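Local coordinates for protein aminotransferase (Streptomyces pactum, PDB 4ZM4) that belongs to the class-III aminotransferases, a family within the clan of pyridoxal-5'-phosphate-dependent aminotransferases, and binds pyridoxal-5'-phosphate in an assembly of two chains, at residues B[77-82]-B[322-327]; B[359-364]-B[381-386]. The protein carries 1 engineered substitution. All blocks are in the same frame, centred on the assembly; numbering follows the deposited sequence.

Interaction 1: residues B[77-82]-B[322-327]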
ATOM      1  N   ARG B  77      12.363 -17.517 -10.299  1.00 36.52           N
ATOM      2  CA  ARG B  77      12.270 -18.601  -9.317  1.00 39.38           C
ATOM      3  C   ARG B  77      13.101 -18.395  -8.042  1.00 38.43           C
ATOM      4  O   ARG B  77      12.650 -18.719  -6.939  1.00 37.53           O
ATOM      5  CB  ARG B  77      12.550 -19.966  -9.970  1.00 48.67           C
ATOM      6  CG  ARG B  77      11.327 -20.495 -10.730  1.00 61.77           C
ATOM      7  CD  ARG B  77      11.463 -21.930 -11.268  1.00 67.92           C
ATOM      8  NE  ARG B  77      11.220 -22.947 -10.229  1.00 76.07           N
ATOM      9  CZ  ARG B  77      10.017 -23.276  -9.740  1.00 81.68           C
ATOM     10  NH1 ARG B  77       8.906 -22.656 -10.149  1.00 80.87           N
ATOM     11  NH2 ARG B  77       9.926 -24.222  -8.813  1.00 82.47           N
ATOM     12  N   GLU B  78      14.291 -17.838  -8.186  1.00 37.77           N
ATOM     13  CA  GLU B  78      15.143 -17.538  -7.047  1.00 41.37           C
ATOM     14  C   GLU B  78      14.464 -16.649  -6.034  1.00 41.14           C
ATOM     15  O   GLU B  78      14.838 -16.653  -4.867  1.00 50.11           O
ATOM     16  CB  GLU B  78      16.446 -16.876  -7.499  1.00 45.99           C
ATOM     17  CG  GLU B  78      17.375 -17.806  -8.252  1.00 46.70           C
ATOM     18  CD  GLU B  78      18.514 -17.061  -8.898  1.00 51.43           C
ATOM     19  OE1 GLU B  78      18.266 -16.398  -9.933  1.00 64.23           O
ATOM     20  OE2 GLU B  78      19.657 -17.131  -8.384  1.00 54.26           O
ATOM     21  N   VAL B  79      13.472 -15.891  -6.468  1.00 39.01           N
ATOM     22  CA  VAL B  79      12.719 -15.034  -5.576  1.00 39.21           C
ATOM     23  C   VAL B  79      11.342 -15.620  -5.225  1.00 38.89           C
ATOM     24  O   VAL B  79      10.909 -15.502  -4.084  1.00 45.50           O
ATOM     25  CB  VAL B  79      12.611 -13.612  -6.189  1.00 41.57           C
ATOM     26  CG1 VAL B  79      11.751 -12.678  -5.347  1.00 40.05           C
ATOM     27  CG2 VAL B  79      14.016 -13.019  -6.378  1.00 41.45           C
ATOM     28  N   LEU B  80      10.632 -16.197  -6.191  1.00 39.50           N
ATOM     29  CA  LEU B  80       9.411 -16.993  -5.889  1.00 37.53           C
ATOM     30  C   LEU B  80       9.674 -17.899  -4.718  1.00 35.10           C
ATOM     31  O   LEU B  80       8.942 -17.868  -3.738  1.00 38.55           O
ATOM     32  CB  LEU B  80       8.943 -17.861  -7.096  1.00 37.74           C
ATOM     33  CG  LEU B  80       8.479 -19.357  -6.955  1.00 40.37           C
ATOM     34  CD1 LEU B  80       7.115 -19.592  -6.296  1.00 37.87           C
ATOM     35  CD2 LEU B  80       8.473 -20.073  -8.292  1.00 42.32           C
ATOM     36  N   ASP B  81      10.714 -18.720  -4.838  1.00 32.50           N
ATOM     37  CA  ASP B  81      10.947 -19.807  -3.900  1.00 31.25           C
ATOM     38  C   ASP B  81      11.158 -19.310  -2.494  1.00 30.31           C
ATOM     39  O   ASP B  81      10.666 -19.909  -1.545  1.00 31.81           O
ATOM     40  CB  ASP B  81      12.169 -20.636  -4.312  1.00 32.46           C
ATOM     41  CG  ASP B  81      11.930 -21.470  -5.564  1.00 34.24           C
ATOM     42  OD1 ASP B  81      10.759 -21.625  -5.994  1.00 33.93           O
ATOM     43  OD2 ASP B  81      12.935 -21.991  -6.101  1.00 35.30           O
ATOM     44  N   ALA B  82      11.909 -18.224  -2.345  1.00 29.80           N
ATOM     45  CA  ALA B  82      12.113 -17.627  -1.022  1.00 29.34           C
ATOM     46  C   ALA B  82      10.780 -17.121  -0.419  1.00 29.23           C
ATOM     47  O   ALA B  82      10.470 -17.374   0.760  1.00 27.83           O
ATOM     48  CB  ALA B  82      13.154 -16.519  -1.076  1.00 29.86           C
ATOM     49  N   VAL B 322      15.020  -9.446   0.816  1.00 20.47           N
ATOM     50  CA  VAL B 322      16.256 -10.197   1.095  1.00 19.57           C
ATOM     51  C   VAL B 322      16.701 -11.058  -0.083  1.00 19.51           C
ATOM     52  O   VAL B 322      17.868 -11.059  -0.469  1.00 17.46           O
ATOM     53  CB  VAL B 322      16.086 -11.061   2.363  1.00 20.23           C
ATOM     54  CG1 VAL B 322      17.198 -12.126   2.468  1.00 19.48           C
ATOM     55  CG2 VAL B 322      16.053 -10.167   3.604  1.00 18.59           C
ATOM     56  N   ALA B 323      15.765 -11.784  -0.666  1.00 20.34           N
ATOM     57  CA  ALA B 323      16.083 -12.616  -1.836  1.00 21.25           C
ATOM     58  C   ALA B 323      16.490 -11.764  -3.051  1.00 22.13           C
ATOM     59  O   ALA B 323      17.441 -12.100  -3.754  1.00 21.84           O
ATOM     60  CB  ALA B 323      14.901 -13.514  -2.195  1.00 21.78           C
ATOM     61  N   MET B 324      15.796 -10.646  -3.267  1.00 21.68           N
ATOM     62  CA  MET B 324      16.014  -9.855  -4.476  1.00 21.85           C
ATOM     63  C   MET B 324      17.291  -9.086  -4.353  1.00 20.68           C
ATOM     64  O   MET B 324      18.124  -9.108  -5.262  1.00 23.43           O
ATOM     65  CB  MET B 324      14.846  -8.910  -4.715  1.00 22.12           C
ATOM     66  CG  MET B 324      14.914  -8.134  -6.013  1.00 23.52           C
ATOM     67  SD  MET B 324      14.916  -9.149  -7.511  1.00 24.00           S
ATOM     68  CE  MET B 324      14.563  -7.889  -8.753  1.00 23.26           C
ATOM     69  N   LEU B 325      17.479  -8.410  -3.225  1.00 18.92           N
ATOM     70  CA  LEU B 325      18.701  -7.626  -3.049  1.00 18.00           C
ATOM     71  C   LEU B 325      19.916  -8.556  -2.836  1.00 18.73           C
ATOM     72  O   LEU B 325      21.019  -8.218  -3.258  1.00 19.32           O
ATOM     73  CB  LEU B 325      18.556  -6.622  -1.917  1.00 17.00           C
ATOM     74  CG  LEU B 325      17.521  -5.504  -2.075  1.00 15.62           C
ATOM     75  CD1 LEU B 325      17.636  -4.461  -0.975  1.00 14.61           C
ATOM     76  CD2 LEU B 325      17.644  -4.834  -3.430  1.00 15.24           C
ATOM     77  N   GLY B 326      19.703  -9.717  -2.212  1.00 18.18           N
ATOM     78  CA  GLY B 326      20.728 -10.752  -2.123  1.00 18.39           C
ATOM     79  C   GLY B 326      21.185 -11.229  -3.473  1.00 19.34           C
ATOM     80  O   GLY B 326      22.391 -11.262  -3.758  1.00 20.60           O
ATOM     81  N   LYS B 327      20.228 -11.520  -4.343  1.00 19.56           N
ATOM     82  CA  LYS B 327      20.544 -11.873  -5.737  1.00 20.85           C
ATOM     83  C   LYS B 327      21.329 -10.790  -6.489  1.00 22.16           C
ATOM     84  O   LYS B 327      22.346 -11.097  -7.132  1.00 23.90           O
ATOM     85  CB  LYS B 327      19.278 -12.183  -6.524  1.00 20.37           C
ATOM     86  CG  LYS B 327      19.512 -12.477  -7.984  1.00 21.39           C
ATOM     87  CD  LYS B 327      18.313 -13.157  -8.613  1.00 22.96           C
ATOM     88  CE  LYS B 327      18.519 -13.347 -10.097  1.00 23.21           C
ATOM     89  NZ  LYS B 327      17.293 -13.944 -10.696  1.00 23.99           N
TER
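The ammonium group of Lys327 and the carboxylate of Glu78 close one end of this helix pair with a salt bridge, NZ to OE1 at 2.7 Å. Lys327 sets CG anti to the backbone N (chi1 177°) and stays extended to its tip, so that it spans the gap, and it meets the Glu78 chain at about a right angle. NZ approaches OE1 from above the carboxylate plane, 39° out of it. The methylene CE follows close behind, 3.1 Å from OE1. Asp76 forms a second salt bridge with NZ, and Phe72 adds a cation-pi contact, so a long, flexible lysine is held by three partners. Glu78 sits in the first turn of helix 77-89 and Lys327 in the last turns of helix 315-329, where each charge would probably be stabilised by its own helix dipole.

The two helices run nearly antiparallel, with segment axes 150° apart in direction and 9.0 Å apart at closest approach. This antiparallel helix-helix packing within the class-III aminotransferase fold joins helix 77-89 to helix 315-329, which itself packs on helix 98-110 through Val322 and Leu325. Alanines permit this spacing: CB of Ala82 meets CB of Ala323 at 3.7 Å, and the Ala323 methyl also lies 4.1 Å from the carbonyl O of Glu78.

Val79 fills the more buried flank. Its CG1 is anti to the backbone N, which leaves CG2 anti to the carbonyl carbon and aimed at the facing helix, 4.3 Å from CB of Ala323 and 4.1 Å from SD of Met324. The methionine chain starts anti to its backbone N and bends at chi2, crossing the valine obliquely; its flexible side chain also touches Leu71, Phe72 and Val280. On helix 77-89, Arg77 and Leu80 pack instead against Ala88 and Ala84 of the second subunit.

Interaction 2: residues B[359-364]-B[381-386]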
ATOM      1  N   PRO B 359      10.874   9.931 -37.887  1.00 33.49           N
ATOM      2  CA  PRO B 359      11.610  10.533 -36.792  1.00 32.24           C
ATOM      3  C   PRO B 359      11.135  10.010 -35.429  1.00 32.64           C
ATOM      4  O   PRO B 359       9.942   9.765 -35.211  1.00 33.32           O
ATOM      5  CB  PRO B 359      11.360  12.033 -36.958  1.00 34.55           C
ATOM      6  CG  PRO B 359      10.158  12.155 -37.830  1.00 35.25           C
ATOM      7  CD  PRO B 359      10.139  10.926 -38.689  1.00 35.34           C
ATOM      8  N   VAL B 360      12.082   9.833 -34.515  1.00 32.82           N
ATOM      9  CA  VAL B 360      11.802   9.260 -33.202  1.00 31.36           C
ATOM     10  C   VAL B 360      12.710   9.950 -32.168  1.00 31.70           C
ATOM     11  O   VAL B 360      13.841  10.297 -32.476  1.00 29.34           O
ATOM     12  CB  VAL B 360      12.059   7.752 -33.250  1.00 30.57           C
ATOM     13  CG1 VAL B 360      13.550   7.466 -33.376  1.00 31.07           C
ATOM     14  CG2 VAL B 360      11.478   7.061 -32.038  1.00 32.71           C
ATOM     15  N   HIS B 361      12.205  10.154 -30.953  1.00 31.15           N
ATOM     16  CA  HIS B 361      13.053  10.537 -29.835  1.00 29.21           C
ATOM     17  C   HIS B 361      13.180   9.378 -28.865  1.00 28.71           C
ATOM     18  O   HIS B 361      12.171   8.758 -28.502  1.00 28.28           O
ATOM     19  CB  HIS B 361      12.512  11.750 -29.092  1.00 30.18           C
ATOM     20  CG  HIS B 361      13.501  12.340 -28.132  1.00 33.54           C
ATOM     21  ND1 HIS B 361      14.479  13.219 -28.534  1.00 32.69           N
ATOM     22  CD2 HIS B 361      13.685  12.154 -26.801  1.00 31.70           C
ATOM     23  CE1 HIS B 361      15.220  13.557 -27.494  1.00 34.13           C
ATOM     24  NE2 HIS B 361      14.753  12.934 -26.427  1.00 34.78           N
ATOM     25  N   ILE B 362      14.414   9.070 -28.473  1.00 27.02           N
ATOM     26  CA  ILE B 362      14.720   7.938 -27.578  1.00 25.84           C
ATOM     27  C   ILE B 362      15.671   8.417 -26.494  1.00 26.45           C
ATOM     28  O   ILE B 362      16.738   8.936 -26.810  1.00 26.34           O
ATOM     29  CB  ILE B 362      15.408   6.785 -28.341  1.00 25.82           C
ATOM     30  CG1 ILE B 362      14.483   6.217 -29.412  1.00 27.92           C
ATOM     31  CG2 ILE B 362      15.818   5.669 -27.380  1.00 26.08           C
ATOM     32  CD1 ILE B 362      15.123   5.159 -30.307  1.00 29.32           C
ATOM     33  N   ASN B 363      15.249   8.344 -25.238  1.00 25.40           N
ATOM     34  CA  ASN B 363      16.136   8.618 -24.108  1.00 26.44           C
ATOM     35  C   ASN B 363      16.365   7.313 -23.345  1.00 22.72           C
ATOM     36  O   ASN B 363      15.460   6.521 -23.215  1.00 20.39           O
ATOM     37  CB  ASN B 363      15.552   9.662 -23.144  1.00 28.24           C
ATOM     38  CG  ASN B 363      15.549  11.087 -23.706  1.00 31.32           C
ATOM     39  OD1 ASN B 363      14.572  11.829 -23.514  1.00 36.10           O
ATOM     40  ND2 ASN B 363      16.645  11.503 -24.323  1.00 33.54           N
ATOM     41  N   ARG B 364      17.570   7.100 -22.856  1.00 21.23           N
ATOM     42  CA  ARG B 364      17.851   5.906 -22.129  1.00 21.90           C
ATOM     43  C   ARG B 364      18.793   6.133 -20.941  1.00 22.20           C
ATOM     44  O   ARG B 364      19.752   6.888 -21.025  1.00 22.21           O
ATOM     45  CB  ARG B 364      18.443   4.859 -23.072  1.00 22.43           C
ATOM     46  CG  ARG B 364      18.599   3.474 -22.430  1.00 22.87           C
ATOM     47  CD  ARG B 364      19.069   2.429 -23.442  1.00 22.45           C
ATOM     48  NE  ARG B 364      20.427   2.695 -23.914  1.00 22.46           N
ATOM     49  CZ  ARG B 364      21.541   2.431 -23.231  1.00 21.92           C
ATOM     50  NH1 ARG B 364      21.489   1.896 -22.019  1.00 21.52           N
ATOM     51  NH2 ARG B 364      22.729   2.707 -23.776  1.00 21.94           N
ATOM     52  N   SER B 381      16.625  16.894 -34.044  1.00 39.26           N
ATOM     53  CA  SER B 381      17.834  17.011 -33.222  1.00 37.17           C
ATOM     54  C   SER B 381      17.606  17.543 -31.788  1.00 40.34           C
ATOM     55  O   SER B 381      18.565  17.720 -31.016  1.00 37.80           O
ATOM     56  CB  SER B 381      18.810  17.949 -33.918  1.00 38.79           C
ATOM     57  OG  SER B 381      18.348  19.293 -33.776  1.00 38.70           O
ATOM     58  N   ALA B 382      16.354  17.813 -31.428  1.00 40.27           N
ATOM     59  CA  ALA B 382      16.046  18.402 -30.129  1.00 38.75           C
ATOM     60  C   ALA B 382      16.482  17.517 -28.968  1.00 36.64           C
ATOM     61  O   ALA B 382      16.368  16.295 -29.064  1.00 37.66           O
ATOM     62  CB  ALA B 382      14.550  18.675 -30.044  1.00 41.05           C
ATOM     63  N   GLU B 383      16.989  18.124 -27.887  1.00 35.13           N
ATOM     64  CA  GLU B 383      17.130  17.407 -26.596  1.00 35.27           C
ATOM     65  C   GLU B 383      16.309  18.122 -25.518  1.00 31.24           C
ATOM     66  O   GLU B 383      16.820  18.973 -24.798  1.00 25.42           O
ATOM     67  CB  GLU B 383      18.571  17.231 -26.111  1.00 40.76           C
ATOM     68  CG  GLU B 383      19.340  16.068 -26.735  1.00 49.88           C
ATOM     69  CD  GLU B 383      18.607  14.726 -26.699  1.00 56.14           C
ATOM     70  OE1 GLU B 383      18.872  13.912 -27.599  1.00 62.30           O
ATOM     71  OE2 GLU B 383      17.763  14.481 -25.797  1.00 61.19           O
ATOM     72  N   PRO B 384      15.010  17.823 -25.457  1.00 30.41           N
ATOM     73  CA  PRO B 384      14.166  18.499 -24.511  1.00 31.60           C
ATOM     74  C   PRO B 384      14.648  18.227 -23.110  1.00 30.96           C
ATOM     75  O   PRO B 384      15.120  17.106 -22.822  1.00 30.79           O
ATOM     76  CB  PRO B 384      12.791  17.864 -24.756  1.00 33.53           C
ATOM     77  CG  PRO B 384      13.078  16.559 -25.384  1.00 31.51           C
ATOM     78  CD  PRO B 384      14.265  16.825 -26.245  1.00 32.08           C
ATOM     79  N   ARG B 385      14.565  19.244 -22.262  1.00 31.06           N
ATOM     80  CA  ARG B 385      15.063  19.140 -20.892  1.00 34.88           C
ATOM     81  C   ARG B 385      13.941  18.950 -19.881  1.00 31.95           C
ATOM     82  O   ARG B 385      14.196  18.684 -18.714  1.00 32.60           O
ATOM     83  CB  ARG B 385      15.888  20.376 -20.524  1.00 39.40           C
ATOM     84  CG  ARG B 385      15.099  21.686 -20.457  1.00 44.03           C
ATOM     85  CD  ARG B 385      15.532  22.558 -19.260  1.00 46.86           C
ATOM     86  NE  ARG B 385      15.225  23.997 -19.385  1.00 45.61           N
ATOM     87  CZ  ARG B 385      14.092  24.574 -18.978  1.00 47.69           C
ATOM     88  NH1 ARG B 385      13.096  23.861 -18.413  1.00 46.27           N
ATOM     89  NH2 ARG B 385      13.945  25.876 -19.146  1.00 46.84           N
ATOM     90  N   ASP B 386      12.698  19.028 -20.338  1.00 29.85           N
ATOM     91  CA  ASP B 386      11.574  18.866 -19.455  1.00 30.14           C
ATOM     92  C   ASP B 386      10.354  18.357 -20.208  1.00 28.88           C
ATOM     93  O   ASP B 386      10.394  18.210 -21.417  1.00 26.49           O
ATOM     94  CB  ASP B 386      11.250  20.175 -18.714  1.00 31.86           C
ATOM     95  CG  ASP B 386      10.823  21.304 -19.648  1.00 34.17           C
ATOM     96  OD1 ASP B 386      10.265  21.047 -20.747  1.00 35.23           O
ATOM     97  OD2 ASP B 386      11.058  22.470 -19.280  1.00 37.86           O
TER
HETATM   98  O   HOH W   1      18.044  11.254 -27.338  1.00 38.54           O
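His361 carries most of this contact, its ring projecting from strand 360-365 toward the loop 381-386. With CG anti to the backbone N (chi1 -168°), the imidazole reaches out far enough for CE1 to touch three consecutive residues of the loop. The carbonyl O of Ala382 lies near the ring plane, 3.4 Å from CE1, and OE2 of Glu383 is also at the ring edge, 3.2 Å from the same carbon, so this carbon, whose C-H is probably somewhat polarised, has two oxygens near it. Pro384 comes tip to tip with the histidine, CD 3.6 Å from CE1 and CG over one ring face, a rigid apolar cover for a flat ring.

A weak hydrogen bond from NE2 to OD1 of Asn363 (3.1 Å) gives the imidazole a partner on its own strand, consistent with its orientation. Glu383 bends at chi2 (-50°) to bring its carboxylate back to the strand, the plane turned 50° from that of the ring. Its other oxygen, OE1, accepts a hydrogen bond from a water at 2.8 Å, and that water also donates to the backbone O of Ile362, 2.7 Å away.

Leu390 of helix 387-393, which Asp386 N-caps, packs on both His361 and Pro384. Val360 and Ile362, alternating with His361, face helix 334-355 instead: this is an outer strand of a small antiparallel sheet, begun by a beta hairpin and packed between helix and loop in an alpha/beta layering.

In the fold
Interactions 1 and 2 lie on opposite sides of the chain's centre, with their own centres 36 Å apart and nearest atoms about 18 Å apart, so they do not touch. They follow one another along the chain: helix 315-329, which carries residues 322-327, leads into helix 334-355, and that helix in turn runs up to strand 360-365 and packs against it. Gly309, Val310 and Tyr311, which line a pyridoxal-5'-phosphate pocket, precede helix 315-329 in sequence. Interaction 1 also borders the second subunit, through Arg77 and Leu80, whereas interaction 2 belongs to a small three-stranded sheet, and its segments touch no other chain of the assembly.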